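Local coordinates for glucose-1-phosphate uridylyltransferase (Sphingomonas elodea, PDB 2UX8), which probably catalyses the transfer of a uridylyl group from UTP to alpha-D-glucose 1-phosphate, giving UDP-glucose and diphosphate, at residues 50-55 / 63-68; 107-112 / 127-132. One frame throughout, in Å; residues are numbered along the deposited sequence.

Contact 1: 50-55 / 63-68; sequences YAVDEA and MIFVTG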
loop_
_atom_site.group_PDB
_atom_site.type_symbol
_atom_site.label_atom_id
_atom_site.label_comp_id
_atom_site.label_asym_id
_atom_site.label_seq_id
_atom_site.Cartn_x
_atom_site.Cartn_y
_atom_site.Cartn_z
ATOM N N TYR C 50 1.325 22.439 0.759
ATOM C CA TYR C 50 1.723 23.840 0.649
ATOM C C TYR C 50 2.434 24.091 -0.665
ATOM O O TYR C 50 2.165 25.077 -1.357
ATOM C CB TYR C 50 2.656 24.242 1.781
ATOM C CG TYR C 50 1.949 24.463 3.089
ATOM C CD1 TYR C 50 1.902 23.455 4.050
ATOM C CD2 TYR C 50 1.302 25.675 3.362
ATOM C CE1 TYR C 50 1.232 23.636 5.250
ATOM C CE2 TYR C 50 0.627 25.867 4.566
ATOM C CZ TYR C 50 0.599 24.834 5.505
ATOM O OH TYR C 50 -0.056 24.972 6.705
ATOM N N ALA C 51 3.341 23.183 -0.999
ATOM C CA ALA C 51 4.121 23.282 -2.212
ATOM C C ALA C 51 3.285 23.269 -3.490
ATOM O O ALA C 51 3.553 24.054 -4.412
ATOM C CB ALA C 51 5.144 22.168 -2.243
ATOM N N VAL C 52 2.282 22.393 -3.570
ATOM C CA VAL C 52 1.475 22.362 -4.783
ATOM C C VAL C 52 0.512 23.551 -4.816
ATOM O O VAL C 52 0.159 24.031 -5.882
ATOM C CB VAL C 52 0.696 21.023 -4.948
ATOM C CG1 VAL C 52 1.647 19.868 -4.829
ATOM C CG2 VAL C 52 -0.382 20.899 -3.923
ATOM N N ASP C 53 0.097 24.031 -3.651
ATOM C CA ASP C 53 -0.791 25.180 -3.601
ATOM C C ASP C 53 -0.040 26.334 -4.216
ATOM O O ASP C 53 -0.566 27.090 -5.029
ATOM C CB ASP C 53 -1.128 25.535 -2.168
ATOM C CG ASP C 53 -2.039 24.531 -1.525
ATOM O OD1 ASP C 53 -2.787 23.831 -2.251
ATOM O OD2 ASP C 53 -2.010 24.464 -0.285
ATOM N N GLU C 54 1.210 26.444 -3.801
ATOM C CA GLU C 54 2.106 27.466 -4.270
ATOM C C GLU C 54 2.176 27.408 -5.796
ATOM O O GLU C 54 2.035 28.426 -6.479
ATOM C CB GLU C 54 3.476 27.225 -3.637
ATOM C CG GLU C 54 4.435 28.376 -3.744
ATOM C CD GLU C 54 5.713 28.110 -3.003
ATOM O OE1 GLU C 54 5.632 27.701 -1.834
ATOM O OE2 GLU C 54 6.796 28.311 -3.583
ATOM N N ALA C 55 2.370 26.210 -6.331
ATOM C CA ALA C 55 2.468 26.039 -7.777
ATOM C C ALA C 55 1.189 26.426 -8.511
ATOM O O ALA C 55 1.234 27.057 -9.568
ATOM C CB ALA C 55 2.836 24.606 -8.101
ATOM N N MET C 63 1.528 18.911 -12.202
ATOM C CA MET C 63 2.453 18.551 -11.134
ATOM C C MET C 63 3.023 17.177 -11.446
ATOM O O MET C 63 2.273 16.241 -11.739
ATOM C CB MET C 63 1.728 18.462 -9.800
ATOM C CG MET C 63 0.747 19.555 -9.584
ATOM S SD MET C 63 1.563 21.131 -9.693
ATOM C CE MET C 63 1.118 21.791 -8.192
ATOM N N ILE C 64 4.340 17.040 -11.415
ATOM C CA ILE C 64 4.911 15.731 -11.660
ATOM C C ILE C 64 5.785 15.379 -10.469
ATOM O O ILE C 64 6.794 16.018 -10.194
ATOM C CB ILE C 64 5.645 15.650 -13.050
ATOM C CG1 ILE C 64 7.105 15.280 -12.874
ATOM C CG2 ILE C 64 5.475 16.938 -13.834
ATOM C CD1 ILE C 64 7.364 13.813 -13.065
ATOM N N PHE C 65 5.317 14.384 -9.720
ATOM C CA PHE C 65 5.989 13.888 -8.517
ATOM C C PHE C 65 6.960 12.773 -8.856
ATOM O O PHE C 65 6.580 11.799 -9.500
ATOM C CB PHE C 65 4.984 13.287 -7.516
ATOM C CG PHE C 65 4.118 14.287 -6.806
ATOM C CD1 PHE C 65 3.975 15.590 -7.272
ATOM C CD2 PHE C 65 3.392 13.901 -5.683
ATOM C CE1 PHE C 65 3.121 16.485 -6.631
ATOM C CE2 PHE C 65 2.530 14.803 -5.041
ATOM C CZ PHE C 65 2.400 16.089 -5.520
ATOM N N VAL C 66 8.209 12.909 -8.431
ATOM C CA VAL C 66 9.174 11.840 -8.643
ATOM C C VAL C 66 9.339 11.246 -7.238
ATOM O O VAL C 66 9.999 11.823 -6.374
ATOM C CB VAL C 66 10.501 12.377 -9.278
ATOM C CG1 VAL C 66 10.530 13.853 -9.214
ATOM C CG2 VAL C 66 11.714 11.768 -8.611
ATOM N N THR C 67 8.676 10.105 -7.027
ATOM C CA THR C 67 8.638 9.415 -5.735
ATOM C C THR C 67 9.575 8.265 -5.453
ATOM O O THR C 67 10.354 7.819 -6.294
ATOM C CB THR C 67 7.247 8.855 -5.445
ATOM O OG1 THR C 67 6.646 8.440 -6.674
ATOM C CG2 THR C 67 6.381 9.874 -4.754
ATOM N N GLY C 68 9.443 7.779 -4.225
ATOM C CA GLY C 68 10.230 6.666 -3.747
ATOM C C GLY C 68 9.353 5.461 -3.475
ATOM O O GLY C 68 8.202 5.378 -3.927
#

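Contact 2: 107-112 / 127-132; sequences NIAYVR and RDIVGD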
loop_
_atom_site.group_PDB
_atom_site.type_symbol
_atom_site.label_atom_id
_atom_site.label_comp_id
_atom_site.label_asym_id
_atom_site.label_seq_id
_atom_site.Cartn_x
_atom_site.Cartn_y
_atom_site.Cartn_z
ATOM N N ASN C 107 -3.553 15.911 -14.035
ATOM C CA ASN C 107 -2.703 17.041 -13.655
ATOM C C ASN C 107 -1.618 16.700 -12.645
ATOM O O ASN C 107 -0.773 17.538 -12.319
ATOM C CB ASN C 107 -3.545 18.209 -13.135
ATOM C CG ASN C 107 -4.304 18.917 -14.246
ATOM O OD1 ASN C 107 -3.946 18.829 -15.419
ATOM N ND2 ASN C 107 -5.346 19.637 -13.877
ATOM N N ILE C 108 -1.648 15.474 -12.139
ATOM C CA ILE C 108 -0.631 15.032 -11.204
ATOM C C ILE C 108 -0.132 13.688 -11.687
ATOM O O ILE C 108 -0.889 12.731 -11.749
ATOM C CB ILE C 108 -1.170 14.881 -9.785
ATOM C CG1 ILE C 108 -1.596 16.259 -9.250
ATOM C CG2 ILE C 108 -0.105 14.244 -8.909
ATOM C CD1 ILE C 108 -1.781 16.330 -7.754
ATOM N N ALA C 109 1.144 13.627 -12.051
ATOM C CA ALA C 109 1.733 12.398 -12.549
ATOM C C ALA C 109 2.848 11.955 -11.619
ATOM O O ALA C 109 3.539 12.788 -11.033
ATOM C CB ALA C 109 2.264 12.619 -13.949
ATOM N N TYR C 110 3.006 10.640 -11.474
ATOM C CA TYR C 110 4.041 10.071 -10.614
ATOM C C TYR C 110 5.008 9.196 -11.392
ATOM O O TYR C 110 4.608 8.486 -12.317
ATOM C CB TYR C 110 3.444 9.182 -9.517
ATOM C CG TYR C 110 2.362 9.805 -8.690
ATOM C CD1 TYR C 110 1.063 9.905 -9.173
ATOM C CD2 TYR C 110 2.635 10.302 -7.418
ATOM C CE1 TYR C 110 0.051 10.494 -8.403
ATOM C CE2 TYR C 110 1.635 10.892 -6.637
ATOM C CZ TYR C 110 0.346 10.985 -7.134
ATOM O OH TYR C 110 -0.645 11.552 -6.359
ATOM N N VAL C 111 6.278 9.248 -11.006
ATOM C CA VAL C 111 7.298 8.409 -11.612
ATOM C C VAL C 111 8.233 7.997 -10.496
ATOM O O VAL C 111 8.634 8.821 -9.677
ATOM C CB VAL C 111 8.098 9.125 -12.706
ATOM C CG1 VAL C 111 7.168 9.515 -13.819
ATOM C CG2 VAL C 111 8.826 10.331 -12.144
ATOM N N ARG C 112 8.557 6.710 -10.446
ATOM C CA ARG C 112 9.436 6.186 -9.410
ATOM C C ARG C 112 10.894 6.476 -9.716
ATOM O O ARG C 112 11.363 6.250 -10.831
ATOM C CB ARG C 112 9.224 4.677 -9.268
ATOM C CG ARG C 112 7.817 4.299 -8.864
ATOM C CD ARG C 112 7.537 4.680 -7.419
ATOM N NE ARG C 112 7.661 3.536 -6.521
ATOM C CZ ARG C 112 6.629 2.853 -6.028
ATOM N NH1 ARG C 112 5.388 3.203 -6.343
ATOM N NH2 ARG C 112 6.836 1.816 -5.224
ATOM N N ARG C 127 12.282 13.982 -17.277
ATOM C CA ARG C 127 12.643 14.387 -18.629
ATOM C C ARG C 127 11.583 14.216 -19.704
ATOM O O ARG C 127 11.269 15.163 -20.435
ATOM C CB ARG C 127 13.917 13.663 -19.063
ATOM C CG ARG C 127 13.858 12.168 -18.912
ATOM C CD ARG C 127 15.233 11.548 -19.020
ATOM N NE ARG C 127 15.280 10.259 -18.337
ATOM C CZ ARG C 127 14.778 9.135 -18.830
ATOM N NH1 ARG C 127 14.194 9.136 -20.017
ATOM N NH2 ARG C 127 14.848 8.009 -18.140
ATOM N N ASP C 128 11.017 13.022 -19.803
ATOM C CA ASP C 128 10.040 12.766 -20.844
ATOM C C ASP C 128 8.661 13.368 -20.625
ATOM O O ASP C 128 7.895 13.526 -21.573
ATOM C CB ASP C 128 9.942 11.255 -21.097
ATOM C CG ASP C 128 11.214 10.685 -21.731
ATOM O OD1 ASP C 128 11.793 11.367 -22.603
ATOM O OD2 ASP C 128 11.629 9.561 -21.376
ATOM N N ILE C 129 8.343 13.715 -19.384
ATOM C CA ILE C 129 7.041 14.302 -19.101
ATOM C C ILE C 129 7.085 15.809 -19.343
ATOM O O ILE C 129 6.078 16.426 -19.675
ATOM C CB ILE C 129 6.615 14.008 -17.658
ATOM C CG1 ILE C 129 6.865 12.525 -17.367
ATOM C CG2 ILE C 129 5.158 14.396 -17.445
ATOM C CD1 ILE C 129 5.835 11.858 -16.515
ATOM N N VAL C 130 8.268 16.391 -19.198
ATOM C CA VAL C 130 8.443 17.814 -19.393
ATOM C C VAL C 130 8.616 18.139 -20.871
ATOM O O VAL C 130 7.907 18.994 -21.400
ATOM C CB VAL C 130 9.624 18.308 -18.589
ATOM C CG1 VAL C 130 9.952 19.739 -18.985
ATOM C CG2 VAL C 130 9.280 18.213 -17.095
ATOM N N GLY C 131 9.554 17.464 -21.530
ATOM C CA GLY C 131 9.733 17.659 -22.962
ATOM C C GLY C 131 10.538 18.872 -23.345
ATOM O O GLY C 131 11.623 19.081 -22.806
ATOM N N ASP C 132 10.049 19.647 -24.306
ATOM C CA ASP C 132 10.753 20.863 -24.679
ATOM C C ASP C 132 9.952 21.999 -24.063
ATOM O O ASP C 132 9.371 22.816 -24.769
ATOM C CB ASP C 132 10.803 21.073 -26.192
ATOM C CG ASP C 132 12.012 21.896 -26.624
ATOM O OD1 ASP C 132 11.885 22.664 -27.595
ATOM O OD2 ASP C 132 13.095 21.769 -26.007
#

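Contact 1: 50-55 / 63-68
The ring of Phe65 receives helix 50-55 at its edge: CG1 of Val52 lies near the ring plane, 3.9 Å from Phe65 CZ, and the helix puts nothing over either face. Phe78 meets the ring edge-to-face, Tyr110 with its plane nearly perpendicular and Phe19 with its plane tilted. Phenylalanine suits this place because a large flat apolar group can fill the space between strand and helix while meeting neighbours on several sides. Val52 and Phe65 run at about a right angle, so Val52 offers one methyl rather than its full length. Helix and strand form the second half of a beta-alpha-beta crossover of the Rossmann-like GT-A fold: helix 47-57 joins strand 16-21 to its parallel neighbour, strand 62-67, and packs on one face of the sheet. The segment axes approach to 10.8 Å and run roughly antiparallel, at 150°. Met63 gives the largest share on the strand side, with Val52 its main counterpart on the helix. Met63 CG is anti to the carbonyl carbon (chi1 -42°), and further bends about CB-CG and CG-SD carry CE under the helix. There CE meets Ala55 CB at 3.3 Å and Val52 CB at 3.4 Å. An unbranched, flexible methionine can fold into such a site, while the small Ala55 lets CE lie close to the helix backbone, 3.4 Å from Val52 O.

Contact 2: 107-112 / 127-132
Ile129 and Val111 lie alongside each other and point in opposite senses, so that each side chain slides past the other instead of meeting it end on. The delta methyl does the touching: Ile129 CD1 comes to 3.8 Å from Val111 CG1 and, more loosely, to 4.5 Å from Ala109 CB. It reaches the strand because CG1 of Ile129 stands anti to the carbonyl carbon (chi1 -46°), which sends the longer branch toward the sheet. Ala109 and Val111 are two residues apart and therefore emerge on the same face of the strand, whereas Tyr110 between them points away. The small alanine and the beta-branched valine give a low apolar surface, and isoleucine is long enough to touch both from a short helix. No hydrogen bond crosses the contact. The helix end is fixed by Gly131 N, which bonds to Arg127 O at 3.1 Å, and Gly131 then takes positive phi (81°), a conformation glycine adopts easily. Lys16 NZ hydrogen-bonds to Ile129 O, linking the helix to the base of strand 16-21. Residues 109-111 also pair antiparallel with a strand of the second subunit, and Ile129 of this chain packs on Ala109 of that subunit. Strand 108-112 thus stands at the margin of this chain's Rossmann-like sheet, and helix 127-130 belongs to the crossover leading from it to strand 135-138, as is usual in GT-A nucleotidyltransferases.

Contacts 1 and 2 meet in the parallel strand pair 62-67 and 108-112, their centres 12 Å apart. Backbone bonds probably lock the strands in register, with Met63 N to Asn107 O and Phe65 N to Ala109 O both at 2.7 Å. Met63 and Phe65 face helix 50-55, while Ala109 and Val111 face helix 127-130 from the other side, so the two contacts cover opposite faces of one sheet. In contact 1 the side chain of Ala55 lies about 12 Å from that of Tyr216, a residue that binds glucose 1-phosphate. Contact 2 sits away from that pocket, at the subunit interface.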